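Local coordinates for uncharacterized protein YfeY (Escherichia coli, PDB 2QZB) that is of unknown function but belongs to the DUF1131 family and is probably made with a lipoprotein signal, consistent with an envelope lipoprotein, at residues A[77-85]-A[158-166]. Sequence-based numbering, arbitrary orientation.
Sequences GTISRIDVL and KVSKIIWRR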
ATOM      1  N   GLY A  77      -1.759  12.213  15.227  1.00 39.50           N
ATOM      2  CA  GLY A  77      -0.602  11.257  15.287  1.00 39.06           C
ATOM      3  C   GLY A  77      -0.960   9.786  15.593  1.00 38.75           C
ATOM      4  O   GLY A  77      -0.397   9.123  16.495  1.00 39.17           O
ATOM      5  N   THR A  78      -1.927   9.279  14.845  1.00 37.05           N
ATOM      6  CA  THR A  78      -2.423   7.923  15.007  1.00 35.73           C
ATOM      7  C   THR A  78      -2.331   7.370  13.589  1.00 33.85           C
ATOM      8  O   THR A  78      -2.160   8.145  12.664  1.00 33.90           O
ATOM      9  CB  THR A  78      -3.849   7.936  15.643  1.00 36.85           C
ATOM     10  OG1 THR A  78      -4.373   6.603  15.756  1.00 38.52           O
ATOM     11  CG2 THR A  78      -4.796   8.767  14.834  1.00 34.65           C
ATOM     12  N   ILE A  79      -2.334   6.056  13.396  1.00 32.70           N
ATOM     13  CA  ILE A  79      -2.069   5.531  12.046  1.00 30.63           C
ATOM     14  C   ILE A  79      -3.215   5.833  11.095  1.00 29.72           C
ATOM     15  O   ILE A  79      -4.330   5.439  11.366  1.00 29.78           O
ATOM     16  CB  ILE A  79      -1.809   3.979  12.045  1.00 30.81           C
ATOM     17  CG1 ILE A  79      -0.493   3.657  12.765  1.00 30.33           C
ATOM     18  CG2 ILE A  79      -1.727   3.471  10.608  1.00 28.96           C
ATOM     19  CD1 ILE A  79      -0.255   2.143  13.012  1.00 30.93           C
ATOM     20  N   SER A  80      -2.931   6.499   9.981  1.00 29.58           N
ATOM     21  CA  SER A  80      -3.960   6.798   8.985  1.00 29.83           C
ATOM     22  C   SER A  80      -3.743   6.182   7.582  1.00 28.35           C
ATOM     23  O   SER A  80      -4.650   6.209   6.744  1.00 26.77           O
ATOM     24  CB  SER A  80      -4.111   8.305   8.853  1.00 30.18           C
ATOM     25  OG  SER A  80      -2.915   8.832   8.366  1.00 31.99           O
ATOM     26  N   ARG A  81      -2.547   5.628   7.342  1.00 25.71           N
ATOM     27  CA  ARG A  81      -2.202   4.983   6.066  1.00 24.13           C
ATOM     28  C   ARG A  81      -1.056   3.997   6.307  1.00 24.10           C
ATOM     29  O   ARG A  81      -0.140   4.288   7.135  1.00 21.85           O
ATOM     30  CB  ARG A  81      -1.785   6.016   5.015  1.00 23.53           C
ATOM     31  CG  ARG A  81      -1.332   5.423   3.641  1.00 23.79           C
ATOM     32  CD  ARG A  81      -0.986   6.487   2.609  1.00 25.44           C
ATOM     33  NE  ARG A  81      -0.301   5.925   1.454  1.00 27.51           N
ATOM     34  CZ  ARG A  81      -0.172   6.509   0.262  1.00 31.17           C
ATOM     35  NH1 ARG A  81       0.498   5.894  -0.710  1.00 28.56           N
ATOM     36  NH2 ARG A  81      -0.692   7.715   0.032  1.00 31.96           N
ATOM     37  N   ILE A  82      -1.121   2.842   5.617  1.00 22.63           N
ATOM     38  CA  ILE A  82      -0.028   1.821   5.637  1.00 22.50           C
ATOM     39  C   ILE A  82       0.126   1.354   4.208  1.00 23.11           C
ATOM     40  O   ILE A  82      -0.861   0.879   3.605  1.00 23.36           O
ATOM     41  CB  ILE A  82      -0.357   0.590   6.509  1.00 22.48           C
ATOM     42  CG1 ILE A  82      -0.672   1.008   7.955  1.00 21.91           C
ATOM     43  CG2 ILE A  82       0.830  -0.457   6.473  1.00 22.44           C
ATOM     44  CD1 ILE A  82      -1.594   0.040   8.750  1.00 22.70           C
ATOM     45  N   ASP A  83       1.310   1.549   3.639  1.00 22.00           N
ATOM     46  CA  ASP A  83       1.637   0.963   2.339  1.00 23.29           C
ATOM     47  C   ASP A  83       2.390  -0.359   2.552  1.00 22.94           C
ATOM     48  O   ASP A  83       3.357  -0.394   3.307  1.00 23.52           O
ATOM     49  CB  ASP A  83       2.506   1.918   1.548  1.00 23.42           C
ATOM     50  CG  ASP A  83       1.830   3.283   1.327  1.00 28.35           C
ATOM     51  OD1 ASP A  83       2.137   3.930   0.319  1.00 32.91           O
ATOM     52  OD2 ASP A  83       1.008   3.702   2.175  1.00 33.42           O
ATOM     53  N   VAL A  84       1.935  -1.433   1.924  1.00 22.60           N
ATOM     54  CA  VAL A  84       2.517  -2.751   2.157  1.00 21.92           C
ATOM     55  C   VAL A  84       3.298  -3.106   0.914  1.00 23.23           C
ATOM     56  O   VAL A  84       2.773  -3.044  -0.207  1.00 23.24           O
ATOM     57  CB  VAL A  84       1.475  -3.833   2.514  1.00 23.08           C
ATOM     58  CG1 VAL A  84       2.151  -5.233   2.749  1.00 21.46           C
ATOM     59  CG2 VAL A  84       0.709  -3.449   3.771  1.00 20.54           C
ATOM     60  N   LEU A  85       4.559  -3.446   1.095  1.00 23.17           N
ATOM     61  CA  LEU A  85       5.380  -3.895  -0.029  1.00 24.81           C
ATOM     62  C   LEU A  85       5.889  -5.323   0.165  1.00 26.43           C
ATOM     63  O   LEU A  85       6.533  -5.884  -0.716  1.00 27.86           O
ATOM     64  CB  LEU A  85       6.557  -2.943  -0.212  1.00 25.39           C
ATOM     65  CG  LEU A  85       6.214  -1.456  -0.420  1.00 24.32           C
ATOM     66  CD1 LEU A  85       6.029  -0.649   0.867  1.00 26.11           C
ATOM     67  CD2 LEU A  85       7.329  -0.855  -1.161  1.00 31.28           C
ATOM     68  N   LYS A 158       1.602  -5.606 -12.713  1.00 22.57           N
ATOM     69  CA  LYS A 158       1.410  -6.423 -11.520  1.00 24.57           C
ATOM     70  C   LYS A 158       1.383  -5.530 -10.292  1.00 23.92           C
ATOM     71  O   LYS A 158       2.019  -4.493 -10.297  1.00 23.24           O
ATOM     72  CB  LYS A 158       2.541  -7.460 -11.373  1.00 24.93           C
ATOM     73  CG  LYS A 158       2.492  -8.516 -12.487  1.00 28.27           C
ATOM     74  CD  LYS A 158       3.543  -9.581 -12.307  1.00 32.51           C
ATOM     75  CE  LYS A 158       3.519 -10.573 -13.508  1.00 35.34           C
ATOM     76  NZ  LYS A 158       4.813 -11.377 -13.518  1.00 40.61           N
ATOM     77  N   VAL A 159       0.686  -5.985  -9.251  1.00 22.50           N
ATOM     78  CA  VAL A 159       0.557  -5.264  -8.023  1.00 23.16           C
ATOM     79  C   VAL A 159       1.948  -5.098  -7.416  1.00 24.22           C
ATOM     80  O   VAL A 159       2.656  -6.095  -7.200  1.00 24.40           O
ATOM     81  CB  VAL A 159      -0.369  -6.041  -7.003  1.00 22.90           C
ATOM     82  CG1 VAL A 159      -0.330  -5.382  -5.623  1.00 22.33           C
ATOM     83  CG2 VAL A 159      -1.814  -6.095  -7.505  1.00 21.55           C
ATOM     84  N   SER A 160       2.329  -3.865  -7.122  1.00 24.08           N
ATOM     85  CA  SER A 160       3.642  -3.605  -6.517  1.00 25.00           C
ATOM     86  C   SER A 160       3.508  -3.000  -5.115  1.00 25.45           C
ATOM     87  O   SER A 160       4.469  -2.947  -4.367  1.00 25.57           O
ATOM     88  CB  SER A 160       4.455  -2.672  -7.400  1.00 25.79           C
ATOM     89  OG  SER A 160       3.714  -1.497  -7.654  1.00 25.00           O
ATOM     90  N   LYS A 161       2.303  -2.571  -4.751  1.00 25.11           N
ATOM     91  CA  LYS A 161       2.038  -2.137  -3.386  1.00 24.86           C
ATOM     92  C   LYS A 161       0.559  -2.332  -3.047  1.00 24.47           C
ATOM     93  O   LYS A 161      -0.308  -2.214  -3.921  1.00 22.72           O
ATOM     94  CB  LYS A 161       2.451  -0.674  -3.286  1.00 25.68           C
ATOM     95  CG  LYS A 161       2.324  -0.029  -1.962  1.00 28.16           C
ATOM     96  CD  LYS A 161       3.490   0.918  -1.818  1.00 36.35           C
ATOM     97  CE  LYS A 161       3.268   2.191  -2.562  1.00 38.81           C
ATOM     98  NZ  LYS A 161       4.355   3.167  -2.232  1.00 45.36           N
ATOM     99  N   ILE A 162       0.274  -2.644  -1.784  1.00 24.27           N
ATOM    100  CA  ILE A 162      -1.094  -2.658  -1.300  1.00 24.11           C
ATOM    101  C   ILE A 162      -1.202  -1.507  -0.272  1.00 25.12           C
ATOM    102  O   ILE A 162      -0.363  -1.394   0.646  1.00 25.66           O
ATOM    103  CB  ILE A 162      -1.491  -4.040  -0.671  1.00 23.70           C
ATOM    104  CG1 ILE A 162      -1.282  -5.191  -1.690  1.00 23.28           C
ATOM    105  CG2 ILE A 162      -2.967  -4.007  -0.189  1.00 24.39           C
ATOM    106  CD1 ILE A 162      -1.444  -6.533  -1.117  1.00 22.45           C
ATOM    107  N   ILE A 163      -2.221  -0.665  -0.419  1.00 23.78           N
ATOM    108  CA  ILE A 163      -2.371   0.513   0.454  1.00 23.99           C
ATOM    109  C   ILE A 163      -3.654   0.437   1.255  1.00 24.48           C
ATOM    110  O   ILE A 163      -4.743   0.227   0.692  1.00 23.55           O
ATOM    111  CB  ILE A 163      -2.349   1.795  -0.382  1.00 24.08           C
ATOM    112  CG1 ILE A 163      -1.098   1.805  -1.270  1.00 23.54           C
ATOM    113  CG2 ILE A 163      -2.447   3.056   0.515  1.00 23.72           C
ATOM    114  CD1 ILE A 163      -1.181   2.824  -2.325  1.00 29.11           C
ATOM    115  N   TRP A 164      -3.537   0.595   2.564  1.00 24.15           N
ATOM    116  CA  TRP A 164      -4.702   0.723   3.418  1.00 24.59           C
ATOM    117  C   TRP A 164      -4.812   2.185   3.862  1.00 25.63           C
ATOM    118  O   TRP A 164      -3.776   2.792   4.223  1.00 25.49           O
ATOM    119  CB  TRP A 164      -4.574  -0.177   4.652  1.00 24.76           C
ATOM    120  CG  TRP A 164      -5.681   0.072   5.664  1.00 26.07           C
ATOM    121  CD1 TRP A 164      -6.907  -0.523   5.686  1.00 26.67           C
ATOM    122  CD2 TRP A 164      -5.651   0.975   6.796  1.00 26.52           C
ATOM    123  NE1 TRP A 164      -7.646  -0.051   6.759  1.00 29.23           N
ATOM    124  CE2 TRP A 164      -6.892   0.860   7.458  1.00 28.16           C
ATOM    125  CE3 TRP A 164      -4.687   1.864   7.312  1.00 28.95           C
ATOM    126  CZ2 TRP A 164      -7.210   1.612   8.614  1.00 26.76           C
ATOM    127  CZ3 TRP A 164      -4.995   2.599   8.453  1.00 28.36           C
ATOM    128  CH2 TRP A 164      -6.253   2.474   9.093  1.00 27.05           C
ATOM    129  N   ARG A 165      -6.032   2.757   3.867  1.00 25.42           N
ATOM    130  CA  ARG A 165      -6.227   4.146   4.386  1.00 26.44           C
ATOM    131  C   ARG A 165      -7.414   4.209   5.347  1.00 27.95           C
ATOM    132  O   ARG A 165      -8.446   3.617   5.055  1.00 27.26           O
ATOM    133  CB  ARG A 165      -6.441   5.154   3.252  1.00 26.06           C
ATOM    134  CG  ARG A 165      -5.229   5.461   2.330  1.00 25.06           C
ATOM    135  CD  ARG A 165      -5.688   6.330   1.199  1.00 27.25           C
ATOM    136  NE  ARG A 165      -4.641   6.853   0.299  1.00 29.87           N
ATOM    137  CZ  ARG A 165      -4.343   6.308  -0.876  1.00 27.51           C
ATOM    138  NH1 ARG A 165      -4.974   5.211  -1.252  1.00 27.68           N
ATOM    139  NH2 ARG A 165      -3.411   6.826  -1.666  1.00 30.60           N
ATOM    140  N   ARG A 166      -7.298   4.917   6.479  1.00 29.66           N
ATOM    141  CA  ARG A 166      -8.402   4.938   7.481  1.00 32.55           C
ATOM    142  C   ARG A 166      -9.685   5.572   6.908  1.00 32.28           C
ATOM    143  O   ARG A 166      -9.591   6.342   5.938  1.00 33.83           O
ATOM    144  CB  ARG A 166      -8.010   5.670   8.771  1.00 32.02           C
ATOM    145  CG  ARG A 166      -7.743   7.178   8.632  1.00 35.40           C
ATOM    146  CD  ARG A 166      -8.017   7.910   9.984  1.00 36.34           C
ATOM    147  NE  ARG A 166      -7.404   7.179  11.105  1.00 43.67           N
ATOM    148  CZ  ARG A 166      -6.476   7.666  11.935  1.00 43.10           C
ATOM    149  NH1 ARG A 166      -6.047   8.918  11.819  1.00 47.04           N
ATOM    150  NH2 ARG A 166      -5.990   6.897  12.896  1.00 40.32           N
TER
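Ile82 and Trp164 form a hydrogen-bonded pair at the middle of an antiparallel beta-sheet in which the fourth strand, 81-84, whose other neighbour is strand 67-73, pairs with the last, 158-165. The contact thus joins the N-terminal half of the sheet to the half that contains strand 133-138, and it illustrates how one pair of strands can keep one face apolar and the other largely charged, with Ile163 among the charges. Trp164 N gives a nearly straight bond to Ile82 O (2.9 Å, 173°), and Ile82 N returns one to Trp164 O; Val84 and Ile162 repeat the reciprocal pattern. Arg166 N donates to Ser80 O, carrying the pairing one residue past the strand.

On the face of Ile82, Val84, Ile162 and Trp164, the indole leans toward the opposite strand, its CG anti to the backbone N (chi1 172°). Its CE3 meets Ile82 CD1 at 3.9 Å, while Ile79 CG2 comes to 4.0 Å from its CZ3. Trp164 NE1 bonds Glu18 O, and Val16 of strand 16-17 packs against Val84, Ile162 and Trp164.

The other face bears a salt-bridge network. An extended Arg81 grips the Asp83 carboxylate side-on: NE reaches the syn lone pair of OD2 at 2.7 Å, in the guanidinium plane, and Arg81 NH1 donates to Asp83 OD1 at 2.8 Å. This double grip fixes the rotation of the carboxylate; Asp83 OD1 also makes a long salt bridge with Lys161 NZ (3.5 Å), a weak hydrogen bond at best. Ile163 lies alongside Asp83, with CG2 3.7 Å from Arg81 NE. Arg165 runs beside Arg81 in the same direction, their guanidinium planes 61° apart; Glu124 pairs with Arg165 NH1 and probably eases the like-charge approach, in which Arg165 NH2 sits over one face of the Arg81 guanidinium, 3.3 Å from Arg81 NH2.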